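Local coordinates for protein putative rhamnosidase (PDB 3W5M) that releases terminal non-reducing alpha-L-rhamnose by hydrolysis from flavonoid glycosides such as naringin and from gum arabic, and binds L-rhamnose through a calcium-dependent carbohydrate-binding module, at residues W118-I123 with A398-L403; S139-P144 with A255-T260; R157-T162 with L222-S227; L305-R310 with G418-A423. All blocks are in the same frame, centred on the assembly; numbering follows the deposited sequence. Where two conformers were deposited one is given.

Interaction 1: W118-I123 with A398-L403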
loop_
_atom_site.group_PDB
_atom_site.type_symbol
_atom_site.label_atom_id
_atom_site.label_comp_id
_atom_site.label_asym_id
_atom_site.label_seq_id
_atom_site.Cartn_x
_atom_site.Cartn_y
_atom_site.Cartn_z
ATOM N N TRP A 118 2.920 -8.330 27.380
ATOM C CA TRP A 118 4.074 -7.457 27.156
ATOM C C TRP A 118 4.540 -6.876 28.477
ATOM O O TRP A 118 3.730 -6.378 29.279
ATOM C CB TRP A 118 3.744 -6.280 26.252
ATOM C CG TRP A 118 3.448 -6.595 24.833
ATOM C CD1 TRP A 118 2.221 -6.919 24.288
ATOM C CD2 TRP A 118 4.372 -6.522 23.735
ATOM N NE1 TRP A 118 2.343 -7.096 22.915
ATOM C CE2 TRP A 118 3.652 -6.856 22.555
ATOM C CE3 TRP A 118 5.755 -6.270 23.642
ATOM C CZ2 TRP A 118 4.259 -6.912 21.298
ATOM C CZ3 TRP A 118 6.359 -6.325 22.371
ATOM C CH2 TRP A 118 5.609 -6.640 21.224
ATOM N N SER A 119 5.845 -6.923 28.721
ATOM C CA SER A 119 6.405 -6.133 29.801
ATOM C C SER A 119 7.385 -5.055 29.278
ATOM O O SER A 119 7.922 -4.247 30.047
ATOM C CB SER A 119 7.095 -7.049 30.792
ATOM O OG SER A 119 8.147 -7.728 30.139
ATOM N N ALA A 120 7.617 -5.056 27.965
ATOM C CA ALA A 120 8.474 -4.068 27.321
ATOM C C ALA A 120 7.922 -2.638 27.513
ATOM O O ALA A 120 6.723 -2.465 27.732
ATOM C CB ALA A 120 8.604 -4.408 25.835
ATOM N N LYS A 121 8.789 -1.629 27.445
ATOM C CA LYS A 121 8.382 -0.214 27.455
ATOM C C LYS A 121 8.653 0.455 26.115
ATOM O O LYS A 121 9.665 0.160 25.444
ATOM C CB LYS A 121 9.147 0.583 28.525
ATOM C CG LYS A 121 9.321 -0.084 29.880
ATOM C CD LYS A 121 8.025 -0.242 30.638
ATOM C CE LYS A 121 8.333 -0.442 32.123
ATOM N NZ LYS A 121 7.311 -1.294 32.788
ATOM N N TRP A 122 7.771 1.381 25.737
ATOM C CA TRP A 122 7.999 2.181 24.545
ATOM C C TRP A 122 9.192 3.088 24.758
ATOM O O TRP A 122 9.248 3.830 25.744
ATOM C CB TRP A 122 6.776 3.019 24.237
ATOM C CG TRP A 122 5.622 2.216 23.770
ATOM C CD1 TRP A 122 4.549 1.755 24.530
ATOM C CD2 TRP A 122 5.392 1.773 22.439
ATOM N NE1 TRP A 122 3.678 1.052 23.728
ATOM C CE2 TRP A 122 4.158 1.065 22.438
ATOM C CE3 TRP A 122 6.110 1.902 21.232
ATOM C CZ2 TRP A 122 3.638 0.479 21.287
ATOM C CZ3 TRP A 122 5.580 1.308 20.086
ATOM C CH2 TRP A 122 4.363 0.611 20.126
ATOM N N ILE A 123 10.144 3.065 23.821
ATOM C CA ILE A 123 11.287 3.958 23.912
ATOM C C ILE A 123 11.529 4.732 22.615
ATOM O O ILE A 123 11.220 4.248 21.510
ATOM C CB ILE A 123 12.586 3.234 24.308
ATOM C CG1 ILE A 123 12.954 2.161 23.265
ATOM C CG2 ILE A 123 12.517 2.686 25.736
ATOM C CD1 ILE A 123 14.297 1.505 23.536
ATOM N N ALA A 398 8.757 5.721 18.079
ATOM C CA ALA A 398 9.015 4.911 19.243
ATOM C C ALA A 398 9.063 3.426 18.908
ATOM O O ALA A 398 8.405 2.975 17.982
ATOM C CB ALA A 398 7.955 5.198 20.330
ATOM N N LEU A 399 9.857 2.692 19.680
ATOM C CA LEU A 399 10.083 1.243 19.532
ATOM C C LEU A 399 9.538 0.472 20.737
ATOM O O LEU A 399 9.714 0.891 21.884
ATOM C CB LEU A 399 11.601 0.970 19.422
ATOM C CG LEU A 399 12.021 -0.498 19.348
ATOM C CD1 LEU A 399 11.651 -1.172 18.032
ATOM C CD2 LEU A 399 13.523 -0.647 19.636
ATOM N N LEU A 400 8.955 -0.697 20.480
ATOM C CA LEU A 400 8.609 -1.646 21.529
ATOM C C LEU A 400 9.213 -2.996 21.149
ATOM O O LEU A 400 8.975 -3.518 20.052
ATOM C CB LEU A 400 7.078 -1.748 21.683
ATOM C CG LEU A 400 6.557 -2.566 22.869
ATOM C CD1 LEU A 400 6.791 -1.774 24.155
ATOM C CD2 LEU A 400 5.083 -2.865 22.697
ATOM N N ALA A 401 10.059 -3.552 22.018
ATOM C CA ALA A 401 10.699 -4.843 21.670
ATOM C C ALA A 401 10.814 -5.758 22.888
ATOM O O ALA A 401 11.143 -5.292 23.984
ATOM C CB ALA A 401 12.075 -4.602 21.056
ATOM N N GLN A 402 10.525 -7.029 22.687
ATOM C CA GLN A 402 10.588 -8.052 23.762
ATOM C C GLN A 402 11.183 -9.337 23.216
ATOM O O GLN A 402 10.598 -9.984 22.372
ATOM C CB GLN A 402 9.189 -8.344 24.279
ATOM C CG GLN A 402 9.080 -9.321 25.451
ATOM C CD GLN A 402 7.775 -9.072 26.219
ATOM O OE1 GLN A 402 7.515 -7.942 26.649
ATOM N NE2 GLN A 402 6.969 -10.118 26.403
ATOM N N LEU A 403 12.383 -9.660 23.704
ATOM C CA LEU A 403 13.076 -10.873 23.313
ATOM C C LEU A 403 12.937 -11.887 24.428
ATOM O O LEU A 403 13.257 -11.591 25.599
ATOM C CB LEU A 403 14.560 -10.557 23.059
ATOM C CG LEU A 403 15.483 -11.756 22.853
ATOM C CD1 LEU A 403 15.246 -12.408 21.501
ATOM C CD2 LEU A 403 16.935 -11.295 23.008
#
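Leu-400 sits between the indoles of Trp-118 and Trp-122, where the loop leading into strand 123-124 runs roughly antiparallel beside strand 398-407 of a jelly-roll beta sandwich. Leu-400 CD2 lies over one face of Trp-118, 3.7 Å from the centroid of its six-membered ring. On the other indole, Leu-400 CB stands almost on the normal of the six-membered ring of Trp-122, 3.7 Å from its centroid, so one residue makes two CH-pi contacts. Having CG anti to the backbone N (chi1 -172°) puts Leu-400 CG beside the Trp-118 ring, near CZ3. Leu-400 CD1 meets Ala-120 CB at 3.6 Å. Trp-122 CE3 also packs on Ala-398 CB, 3.9 Å away. An alanine in place of Trp-122 would probably open a gap beside Leu-400 and leave the methyl of Ala-398 without its aromatic neighbour.

One step further out, Ile-123 and Leu-399 form a single antiparallel hydrogen-bonded pair, with Ile-123 N to Leu-399 O at 2.9 Å and the return bond from Leu-399 N to Ile-123 O. The other end of the loop is gripped by Gln-402, whose NE2 bonds to Gln-117 O and Glu-404 OE2. Gln-402 OE1 accepts twice: Ser-119 N lies 2.8 Å from it, tilted 16° from the amide plane, and Ala-120 N lies 3.2 Å from it, nearly along the C=O axis.

Interaction 2: S139-P144 with A255-T260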
loop_
_atom_site.group_PDB
_atom_site.type_symbol
_atom_site.label_atom_id
_atom_site.label_comp_id
_atom_site.label_asym_id
_atom_site.label_seq_id
_atom_site.Cartn_x
_atom_site.Cartn_y
_atom_site.Cartn_z
ATOM N N SER A 139 14.035 35.461 17.299
ATOM C CA SER A 139 12.986 36.448 17.039
ATOM C C SER A 139 12.747 36.578 15.561
ATOM O O SER A 139 13.700 36.475 14.755
ATOM C CB SER A 139 13.436 37.792 17.573
ATOM O OG SER A 139 13.571 37.706 18.975
ATOM N N TRP A 140 11.483 36.804 15.184
ATOM C CA TRP A 140 11.151 37.200 13.824
ATOM C C TRP A 140 11.539 38.654 13.665
ATOM O O TRP A 140 11.163 39.476 14.502
ATOM C CB TRP A 140 9.653 37.097 13.550
ATOM C CG TRP A 140 9.131 35.696 13.599
ATOM C CD1 TRP A 140 8.677 35.039 14.687
ATOM C CD2 TRP A 140 8.945 34.819 12.486
ATOM N NE1 TRP A 140 8.261 33.770 14.341
ATOM C CE2 TRP A 140 8.408 33.612 12.990
ATOM C CE3 TRP A 140 9.186 34.932 11.106
ATOM C CZ2 TRP A 140 8.082 32.523 12.163
ATOM C CZ3 TRP A 140 8.893 33.847 10.292
ATOM C CH2 TRP A 140 8.339 32.654 10.824
ATOM N N ILE A 141 12.326 38.963 12.637
ATOM C CA ILE A 141 12.774 40.335 12.432
ATOM C C ILE A 141 12.393 40.864 11.059
ATOM O O ILE A 141 12.122 40.092 10.121
ATOM C CB ILE A 141 14.303 40.525 12.689
ATOM C CG1 ILE A 141 15.160 39.697 11.733
ATOM C CG2 ILE A 141 14.632 40.178 14.109
ATOM C CD1 ILE A 141 16.609 40.155 11.721
ATOM N N TRP A 142 12.347 42.198 10.949
ATOM C CA TRP A 142 12.130 42.864 9.676
ATOM C C TRP A 142 12.824 44.199 9.714
ATOM O O TRP A 142 13.449 44.548 10.709
ATOM C CB TRP A 142 10.603 43.030 9.429
ATOM C CG TRP A 142 10.253 43.318 8.040
ATOM C CD1 TRP A 142 9.691 44.481 7.558
ATOM C CD2 TRP A 142 10.389 42.442 6.911
ATOM N NE1 TRP A 142 9.480 44.373 6.207
ATOM C CE2 TRP A 142 9.899 43.145 5.776
ATOM C CE3 TRP A 142 10.888 41.139 6.741
ATOM C CZ2 TRP A 142 9.907 42.592 4.476
ATOM C CZ3 TRP A 142 10.881 40.584 5.441
ATOM C CH2 TRP A 142 10.391 41.321 4.333
ATOM N N PHE A 143 12.723 44.946 8.623
ATOM C CA PHE A 143 13.129 46.344 8.628
ATOM C C PHE A 143 12.218 47.151 9.589
ATOM O O PHE A 143 11.014 46.827 9.716
ATOM C CB PHE A 143 13.093 46.909 7.203
ATOM C CG PHE A 143 13.551 48.343 7.133
ATOM C CD1 PHE A 143 14.909 48.646 7.056
ATOM C CD2 PHE A 143 12.631 49.391 7.258
ATOM C CE1 PHE A 143 15.336 49.963 7.029
ATOM C CE2 PHE A 143 13.062 50.715 7.263
ATOM C CZ PHE A 143 14.413 51.002 7.139
ATOM N N PRO A 144 12.779 48.166 10.288
ATOM C CA PRO A 144 11.960 48.944 11.225
ATOM C C PRO A 144 11.006 49.870 10.488
ATOM O O PRO A 144 11.275 51.070 10.353
ATOM C CB PRO A 144 12.998 49.749 12.029
ATOM C CG PRO A 144 14.191 49.841 11.112
ATOM C CD PRO A 144 14.218 48.486 10.440
ATOM N N ALA A 255 17.770 42.250 17.148
ATOM C CA ALA A 255 18.096 43.664 16.854
ATOM C C ALA A 255 19.607 43.961 16.718
ATOM O O ALA A 255 20.007 45.094 16.419
ATOM C CB ALA A 255 17.456 44.597 17.896
ATOM N N SER A 256 20.437 42.956 16.952
ATOM C CA SER A 256 21.873 43.080 16.644
ATOM C C SER A 256 22.178 43.060 15.134
ATOM O O SER A 256 23.326 43.339 14.727
ATOM C CB SER A 256 22.655 41.984 17.369
ATOM O OG SER A 256 22.554 42.204 18.769
ATOM N N TRP A 257 21.181 42.711 14.310
ATOM C CA TRP A 257 21.325 42.722 12.856
ATOM C C TRP A 257 21.040 44.115 12.361
ATOM O O TRP A 257 20.206 44.815 12.938
ATOM C CB TRP A 257 20.334 41.772 12.172
ATOM C CG TRP A 257 20.657 40.310 12.353
ATOM C CD1 TRP A 257 20.646 39.586 13.526
ATOM C CD2 TRP A 257 21.000 39.395 11.320
ATOM N NE1 TRP A 257 20.968 38.276 13.265
ATOM C CE2 TRP A 257 21.201 38.134 11.923
ATOM C CE3 TRP A 257 21.179 39.522 9.930
ATOM C CZ2 TRP A 257 21.583 36.992 11.177
ATOM C CZ3 TRP A 257 21.551 38.386 9.189
ATOM C CH2 TRP A 257 21.750 37.150 9.820
ATOM N N LYS A 258 21.720 44.502 11.290
ATOM C CA LYS A 258 21.442 45.771 10.607
ATOM C C LYS A 258 20.507 45.486 9.455
ATOM O O LYS A 258 20.575 44.410 8.862
ATOM C CB LYS A 258 22.733 46.403 10.069
ATOM C CG LYS A 258 23.696 46.910 11.124
ATOM C CD LYS A 258 23.075 48.056 11.924
ATOM C CE LYS A 258 24.130 48.980 12.530
ATOM N NZ LYS A 258 24.597 50.026 11.579
ATOM N N SER A 259 19.637 46.446 9.126
ATOM C CA SER A 259 18.720 46.294 8.011
ATOM C C SER A 259 18.648 47.538 7.130
ATOM O O SER A 259 18.903 48.640 7.607
ATOM C CB SER A 259 17.314 45.931 8.512
ATOM O OG SER A 259 16.467 45.728 7.362
ATOM N N THR A 260 18.292 47.359 5.858
ATOM C CA THR A 260 18.020 48.518 4.997
ATOM C C THR A 260 16.826 48.290 4.105
ATOM O O THR A 260 16.530 47.144 3.773
ATOM C CB THR A 260 19.237 48.944 4.149
ATOM O OG1 THR A 260 18.979 50.231 3.578
ATOM C CG2 THR A 260 19.542 47.916 3.041
#
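Trp-257 comes first, its indole meeting Ile-141 at about a right angle: Ile-141 CD1 rests over one face of the ring, 4.1 Å from Trp-257 CG. In Ile-141, chi1 (62°) places CG1 between the backbone N and the carbonyl carbon, and chi2 (164°) extends CD1 to the indole. The indole itself is anchored from outside by NE1 bonding to Phe-252 O, and it meets Trp-236 edge-to-face.

From Lys-258 onward the chain becomes strand 258-260, the edge strand beside strand 156-165 in the jelly-roll sandwich of the CBM67 module. Strand 139-142 pairs elsewhere, with strand 282-286, and no hydrogen bond joins the two segments, which meet through van der Waals contacts of side chains, one of them against backbone. Ser-259 OG, bonded to Trp-158 O, also touches the edge of the Phe-143 ring near its plane, 3.3 Å from CD1.

At Thr-260 the ring meets that backbone, Phe-143 CD1 lying 3.5 Å from Thr-260 C. Pro-144 CD covers one face of the same ring. An alanine at Phe-143 would probably open a gap between Pro-144 and Thr-260 and leave that backbone without its aromatic neighbour. Phe-143 lies about 10 Å, side chain to side chain, from the calcium ligand Asn-228.

Interaction 3: R157-T162 with L222-S227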
loop_
_atom_site.group_PDB
_atom_site.type_symbol
_atom_site.label_atom_id
_atom_site.label_comp_id
_atom_site.label_asym_id
_atom_site.label_seq_id
_atom_site.Cartn_x
_atom_site.Cartn_y
_atom_site.Cartn_z
ATOM N N ARG A 157 13.610 43.466 1.729
ATOM C CA ARG A 157 14.468 44.156 2.704
ATOM C C ARG A 157 15.778 43.371 2.833
ATOM O O ARG A 157 15.820 42.184 2.510
ATOM C CB ARG A 157 13.784 44.310 4.054
ATOM C CG ARG A 157 12.446 45.054 3.944
ATOM C CD ARG A 157 12.673 46.517 3.636
ATOM N NE ARG A 157 11.439 47.309 3.557
ATOM C CZ ARG A 157 10.978 47.901 2.450
ATOM N NH1 ARG A 157 11.617 47.784 1.280
ATOM N NH2 ARG A 157 9.852 48.648 2.514
ATOM N N TRP A 158 16.831 44.064 3.253
ATOM C CA TRP A 158 18.177 43.480 3.292
ATOM C C TRP A 158 18.711 43.552 4.721
ATOM O O TRP A 158 18.428 44.533 5.450
ATOM C CB TRP A 158 19.083 44.246 2.308
ATOM C CG TRP A 158 18.650 44.062 0.869
ATOM C CD1 TRP A 158 19.102 43.116 -0.007
ATOM C CD2 TRP A 158 17.665 44.834 0.151
ATOM N NE1 TRP A 158 18.467 43.249 -1.219
ATOM C CE2 TRP A 158 17.575 44.288 -1.146
ATOM C CE3 TRP A 158 16.849 45.934 0.488
ATOM C CZ2 TRP A 158 16.707 44.802 -2.123
ATOM C CZ3 TRP A 158 15.977 46.436 -0.465
ATOM C CH2 TRP A 158 15.912 45.869 -1.761
ATOM N N PHE A 159 19.492 42.544 5.115
ATOM C CA PHE A 159 19.951 42.382 6.495
ATOM C C PHE A 159 21.380 41.886 6.515
ATOM O O PHE A 159 21.736 41.016 5.695
ATOM C CB PHE A 159 19.102 41.336 7.216
ATOM C CG PHE A 159 17.628 41.672 7.211
ATOM C CD1 PHE A 159 16.868 41.371 6.088
ATOM C CD2 PHE A 159 17.029 42.350 8.279
ATOM C CE1 PHE A 159 15.515 41.709 6.030
ATOM C CE2 PHE A 159 15.669 42.673 8.225
ATOM C CZ PHE A 159 14.929 42.360 7.113
ATOM N N ARG A 160 22.143 42.411 7.470
ATOM C CA ARG A 160 23.522 41.988 7.702
ATOM C C ARG A 160 23.819 41.815 9.170
ATOM O O ARG A 160 23.279 42.545 10.020
ATOM C CB ARG A 160 24.495 43.048 7.157
ATOM C CG ARG A 160 24.657 43.061 5.644
ATOM C CD ARG A 160 25.574 44.195 5.153
ATOM N NE ARG A 160 26.859 44.258 5.861
ATOM C CZ ARG A 160 27.962 43.624 5.476
ATOM N NH1 ARG A 160 27.960 42.877 4.385
ATOM N NH2 ARG A 160 29.087 43.762 6.182
ATOM N N ARG A 161 24.721 40.879 9.463
ATOM C CA ARG A 161 25.284 40.760 10.803
ATOM C C ARG A 161 26.663 40.143 10.721
ATOM O O ARG A 161 26.894 39.162 10.037
ATOM C CB ARG A 161 24.406 39.948 11.762
ATOM C CG ARG A 161 24.878 40.040 13.208
ATOM C CD ARG A 161 23.959 39.352 14.200
ATOM N NE ARG A 161 24.602 39.219 15.504
ATOM C CZ ARG A 161 24.020 38.683 16.568
ATOM N NH1 ARG A 161 22.769 38.237 16.491
ATOM N NH2 ARG A 161 24.688 38.612 17.712
ATOM N N THR A 162 27.590 40.783 11.409
ATOM C CA THR A 162 28.930 40.217 11.556
ATOM C C THR A 162 29.059 39.694 12.970
ATOM O O THR A 162 28.875 40.454 13.921
ATOM C CB THR A 162 30.027 41.254 11.255
ATOM O OG1 THR A 162 29.897 41.673 9.895
ATOM C CG2 THR A 162 31.422 40.633 11.477
ATOM N N LEU A 222 27.066 37.368 7.964
ATOM C CA LEU A 222 25.843 36.718 7.501
ATOM C C LEU A 222 25.050 37.818 6.829
ATOM O O LEU A 222 25.063 38.970 7.292
ATOM C CB LEU A 222 25.048 36.149 8.698
ATOM C CG LEU A 222 25.922 35.401 9.726
ATOM C CD1 LEU A 222 25.131 35.008 10.952
ATOM C CD2 LEU A 222 26.525 34.159 9.066
ATOM N N ALA A 223 24.392 37.475 5.730
ATOM C CA ALA A 223 23.584 38.447 5.008
ATOM C C ALA A 223 22.346 37.779 4.483
ATOM O O ALA A 223 22.381 36.631 4.003
ATOM C CB ALA A 223 24.400 39.078 3.873
ATOM N N VAL A 224 21.225 38.493 4.535
ATOM C CA VAL A 224 19.957 37.864 4.189
ATOM C C VAL A 224 19.188 38.905 3.423
ATOM O O VAL A 224 19.142 40.046 3.847
ATOM C CB VAL A 224 19.173 37.483 5.477
ATOM C CG1 VAL A 224 17.735 37.100 5.180
ATOM C CG2 VAL A 224 19.845 36.316 6.167
ATOM N N SER A 225 18.641 38.528 2.274
ATOM C CA SER A 225 17.518 39.289 1.667
ATOM C C SER A 225 16.228 38.541 1.998
ATOM O O SER A 225 16.230 37.321 2.106
ATOM C CB SER A 225 17.696 39.448 0.152
ATOM O OG SER A 225 17.666 38.186 -0.506
ATOM N N ALA A 226 15.139 39.272 2.218
ATOM C CA ALA A 226 13.856 38.648 2.481
ATOM C C ALA A 226 12.807 39.500 1.806
ATOM O O ALA A 226 12.924 40.731 1.783
ATOM C CB ALA A 226 13.595 38.562 3.978
ATOM N N SER A 227 11.774 38.848 1.272
ATOM C CA SER A 227 10.732 39.558 0.534
ATOM C C SER A 227 9.357 39.224 1.077
ATOM O O SER A 227 9.067 38.068 1.416
ATOM C CB SER A 227 10.804 39.237 -0.960
ATOM O OG SER A 227 12.077 39.624 -1.466
#
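Phe-159 turns the edge of its ring to Val-224 O, which lies in the ring plane 3.5 Å from Phe-159 CD1. Having CG anti to the carbonyl carbon (chi1 -57°) sets Phe-159 CG near Val-224 O, which also accepts from Phe-159 N in a bent bond of 2.8 Å (136° at the hydrogen). Ala-226 CB touches the ring more loosely, 4.2 Å from Phe-159 CE1. Trp-158 brings CD1 to Ser-225 CB at 3.9 Å, and Trp-268 meets that indole edge-to-face.

Six backbone hydrogen bonds join the antiparallel strands, two each between Arg-157 and Ala-226, Phe-159 and Val-224, and Arg-161 and Leu-222. Those six residues share a face on which Phe-159 meets Ile-141 and Trp-236, within the CBM67 jelly roll. Trp-158, Arg-160, Ala-223 and Ser-225 occupy the other face, where Arg-160 NE forms a salt bridge with Asp-275 and NH1 bonds Glu-270 O. Arg-157 pairs with Glu-145, and the calcium ligand Asn-228 follows Ser-227.

The six paired residues thus satisfy one another's peptide groups, while Trp-158 and Arg-160 bond strand 258-260 and Ala-223 and Ser-225 bond strand 181-186. The charges of Arg-157 and Arg-160 are probably balanced; Arg-161 has a long, weak ion pair with Asp-254.

Interaction 4: L305-R310 with G418-A423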
loop_
_atom_site.group_PDB
_atom_site.type_symbol
_atom_site.label_atom_id
_atom_site.label_comp_id
_atom_site.label_asym_id
_atom_site.label_seq_id
_atom_site.Cartn_x
_atom_site.Cartn_y
_atom_site.Cartn_z
ATOM N N LEU A 305 19.223 2.546 17.965
ATOM C CA LEU A 305 18.982 2.233 19.386
ATOM C C LEU A 305 19.580 0.868 19.680
ATOM O O LEU A 305 19.523 -0.027 18.842
ATOM C CB LEU A 305 17.484 2.272 19.695
ATOM C CG LEU A 305 16.797 3.637 19.829
ATOM C CD1 LEU A 305 16.735 4.444 18.550
ATOM C CD2 LEU A 305 15.352 3.355 20.268
ATOM N N ARG A 306 20.201 0.689 20.846
ATOM C CA ARG A 306 20.825 -0.602 21.115
ATOM C C ARG A 306 20.899 -0.891 22.592
ATOM O O ARG A 306 20.849 0.031 23.412
ATOM C CB ARG A 306 22.264 -0.685 20.558
ATOM C CG ARG A 306 23.258 0.194 21.313
ATOM C CD ARG A 306 24.646 0.176 20.646
ATOM N NE ARG A 306 25.148 -1.171 20.347
ATOM C CZ ARG A 306 25.876 -1.925 21.169
ATOM N NH1 ARG A 306 26.149 -1.503 22.396
ATOM N NH2 ARG A 306 26.294 -3.116 20.764
ATOM N N HIS A 307 21.073 -2.172 22.879
ATOM C CA HIS A 307 21.198 -2.685 24.227
ATOM C C HIS A 307 22.055 -3.948 24.226
ATOM O O HIS A 307 21.736 -4.914 23.515
ATOM C CB HIS A 307 19.813 -3.012 24.742
ATOM C CG HIS A 307 19.798 -3.618 26.110
ATOM N ND1 HIS A 307 20.362 -3.003 27.207
ATOM C CD2 HIS A 307 19.253 -4.771 26.563
ATOM C CE1 HIS A 307 20.173 -3.753 28.280
ATOM N NE2 HIS A 307 19.516 -4.839 27.915
ATOM N N GLU A 308 23.119 -3.957 25.039
ATOM C CA GLU A 308 23.859 -5.205 25.305
ATOM C C GLU A 308 23.399 -5.879 26.592
ATOM O O GLU A 308 22.958 -5.198 27.537
ATOM C CB GLU A 308 25.379 -4.985 25.333
ATOM C CG GLU A 308 25.928 -4.685 23.938
ATOM C CD GLU A 308 27.455 -4.620 23.871
ATOM O OE1 GLU A 308 28.123 -5.458 24.525
ATOM O OE2 GLU A 308 27.977 -3.729 23.148
ATOM N N PHE A 309 23.475 -7.200 26.601
ATOM C CA PHE A 309 23.043 -8.011 27.731
ATOM C C PHE A 309 23.762 -9.354 27.698
ATOM O O PHE A 309 24.277 -9.791 26.655
ATOM C CB PHE A 309 21.506 -8.211 27.712
ATOM C CG PHE A 309 20.990 -8.778 26.412
ATOM C CD1 PHE A 309 20.826 -7.957 25.292
ATOM C CD2 PHE A 309 20.715 -10.132 26.294
ATOM C CE1 PHE A 309 20.380 -8.496 24.100
ATOM C CE2 PHE A 309 20.252 -10.678 25.106
ATOM C CZ PHE A 309 20.098 -9.857 24.000
ATOM N N ARG A 310 23.781 -10.010 28.852
ATOM C CA ARG A 310 24.435 -11.290 29.029
ATOM C C ARG A 310 23.359 -12.367 29.177
ATOM O O ARG A 310 22.354 -12.161 29.865
ATOM C CB ARG A 310 25.327 -11.197 30.278
ATOM C CG ARG A 310 26.325 -12.323 30.501
ATOM C CD ARG A 310 26.681 -12.422 31.986
ATOM N NE ARG A 310 27.861 -13.249 32.250
ATOM C CZ ARG A 310 28.240 -13.681 33.458
ATOM N NH1 ARG A 310 27.525 -13.385 34.544
ATOM N NH2 ARG A 310 29.339 -14.424 33.583
ATOM N N GLY A 418 13.565 -0.497 27.038
ATOM C CA GLY A 418 13.453 0.238 28.293
ATOM C C GLY A 418 14.600 1.220 28.510
ATOM O O GLY A 418 15.423 1.445 27.612
ATOM N N PRO A 419 14.653 1.829 29.711
ATOM C CA PRO A 419 15.467 3.022 29.967
ATOM C C PRO A 419 16.967 2.800 29.839
ATOM O O PRO A 419 17.699 3.776 29.660
ATOM C CB PRO A 419 15.108 3.386 31.422
ATOM C CG PRO A 419 13.740 2.775 31.637
ATOM C CD PRO A 419 13.843 1.464 30.895
ATOM N N ASP A 420 17.421 1.548 29.914
ATOM C CA ASP A 420 18.852 1.268 29.851
ATOM C C ASP A 420 19.423 1.260 28.398
ATOM O O ASP A 420 20.644 1.188 28.197
ATOM C CB ASP A 420 19.201 -0.009 30.637
ATOM C CG ASP A 420 18.230 -1.198 30.368
ATOM O OD1 ASP A 420 17.106 -1.037 29.785
ATOM O OD2 ASP A 420 18.602 -2.323 30.785
ATOM N N TRP A 421 18.556 1.345 27.383
ATOM C CA TRP A 421 19.025 1.373 25.984
ATOM C C TRP A 421 19.735 2.688 25.651
ATOM O O TRP A 421 19.504 3.727 26.281
ATOM C CB TRP A 421 17.818 1.164 25.010
ATOM C CG TRP A 421 17.308 -0.265 24.950
ATOM C CD1 TRP A 421 16.967 -1.084 26.021
ATOM C CD2 TRP A 421 17.034 -1.022 23.773
ATOM N NE1 TRP A 421 16.531 -2.301 25.569
ATOM C CE2 TRP A 421 16.564 -2.292 24.190
ATOM C CE3 TRP A 421 17.158 -0.759 22.391
ATOM C CZ2 TRP A 421 16.201 -3.288 23.282
ATOM C CZ3 TRP A 421 16.785 -1.748 21.493
ATOM C CH2 TRP A 421 16.322 -2.995 21.936
ATOM N N ARG A 422 20.597 2.666 24.632
ATOM C CA ARG A 422 21.348 3.850 24.249
ATOM C C ARG A 422 21.118 4.140 22.757
ATOM O O ARG A 422 20.791 3.235 22.021
ATOM C CB ARG A 422 22.829 3.637 24.583
ATOM C CG ARG A 422 22.999 3.572 26.104
ATOM C CD ARG A 422 24.411 3.320 26.567
ATOM N NE ARG A 422 25.303 4.461 26.385
ATOM C CZ ARG A 422 25.237 5.615 27.047
ATOM N NH1 ARG A 422 24.282 5.846 27.944
ATOM N NH2 ARG A 422 26.139 6.552 26.798
ATOM N N ALA A 423 21.279 5.396 22.378
ATOM C CA ALA A 423 20.927 5.905 21.053
ATOM C C ALA A 423 22.002 6.781 20.446
ATOM O O ALA A 423 22.765 7.457 21.164
ATOM C CB ALA A 423 19.588 6.644 21.115
HETATM O O HOH W 1 21.993 -0.976 27.137
#
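His-307 has CG anti to its backbone N (chi1 177°), which puts that atom beside the indole of Trp-421, whose own CG is anti to the carbonyl carbon (chi1 -75°). His-307 CB lies over the face of Trp-421, 3.4 Å from the centroid of the five-membered ring. The imidazole continues as an offset stack on that ring, its plane 14° from the indole's. Trp-421 NE1 is fixed in turn by Thr-416 O.

Asp-420 flanks the stack, its OD2 3.3 Å from His-307 CE1. A water ties the two residues together, hydrogen-bonded to His-307 ND1 at 2.6 Å and donating to Asp-420 O.

Beside the stack run two backbone bonds, Arg-306 N to Arg-422 O and Arg-422 N to Arg-306 O, both 2.9 Å. The Arg-306 side chain is bent at chi3; NE bonds Trp-448 O, while NH1 and NH2 both reach Glu-308 OE2, which lies in the guanidinium plane 3.0 Å from NH1. Asp-455 adds a second salt bridge to NH1, so the buried guanidinium probably has its charge well balanced.

Segment 418-423 makes a type I turn from Gly-418 to Trp-421 and then pairs antiparallel with strand 303-311, as neighbouring strands do in a jelly-roll beta sandwich.

In the fold
From the N terminus, 118-123 is the first segment, and its partner 398-403 comes 275 residues later, so interaction 1 closes a very long loop. Inside that loop the chain makes the whole CBM67 module, where interaction 3 is nested within interaction 2; the two touch where strand 258-260 hydrogen-bonds to strand 156-165. Interaction 2 closes before interaction 4 opens at 305-310. Interaction 4 crosses interaction 1, because 305-310 lies inside the loop of interaction 1 and 418-423 beyond it. These two touch as well: Leu-403 on Phe-309 ties together the two sheets of the sandwich formed by 303-311, 398-407 and their neighbours. The centres of interactions 1 and 2 lie about 48 Å apart.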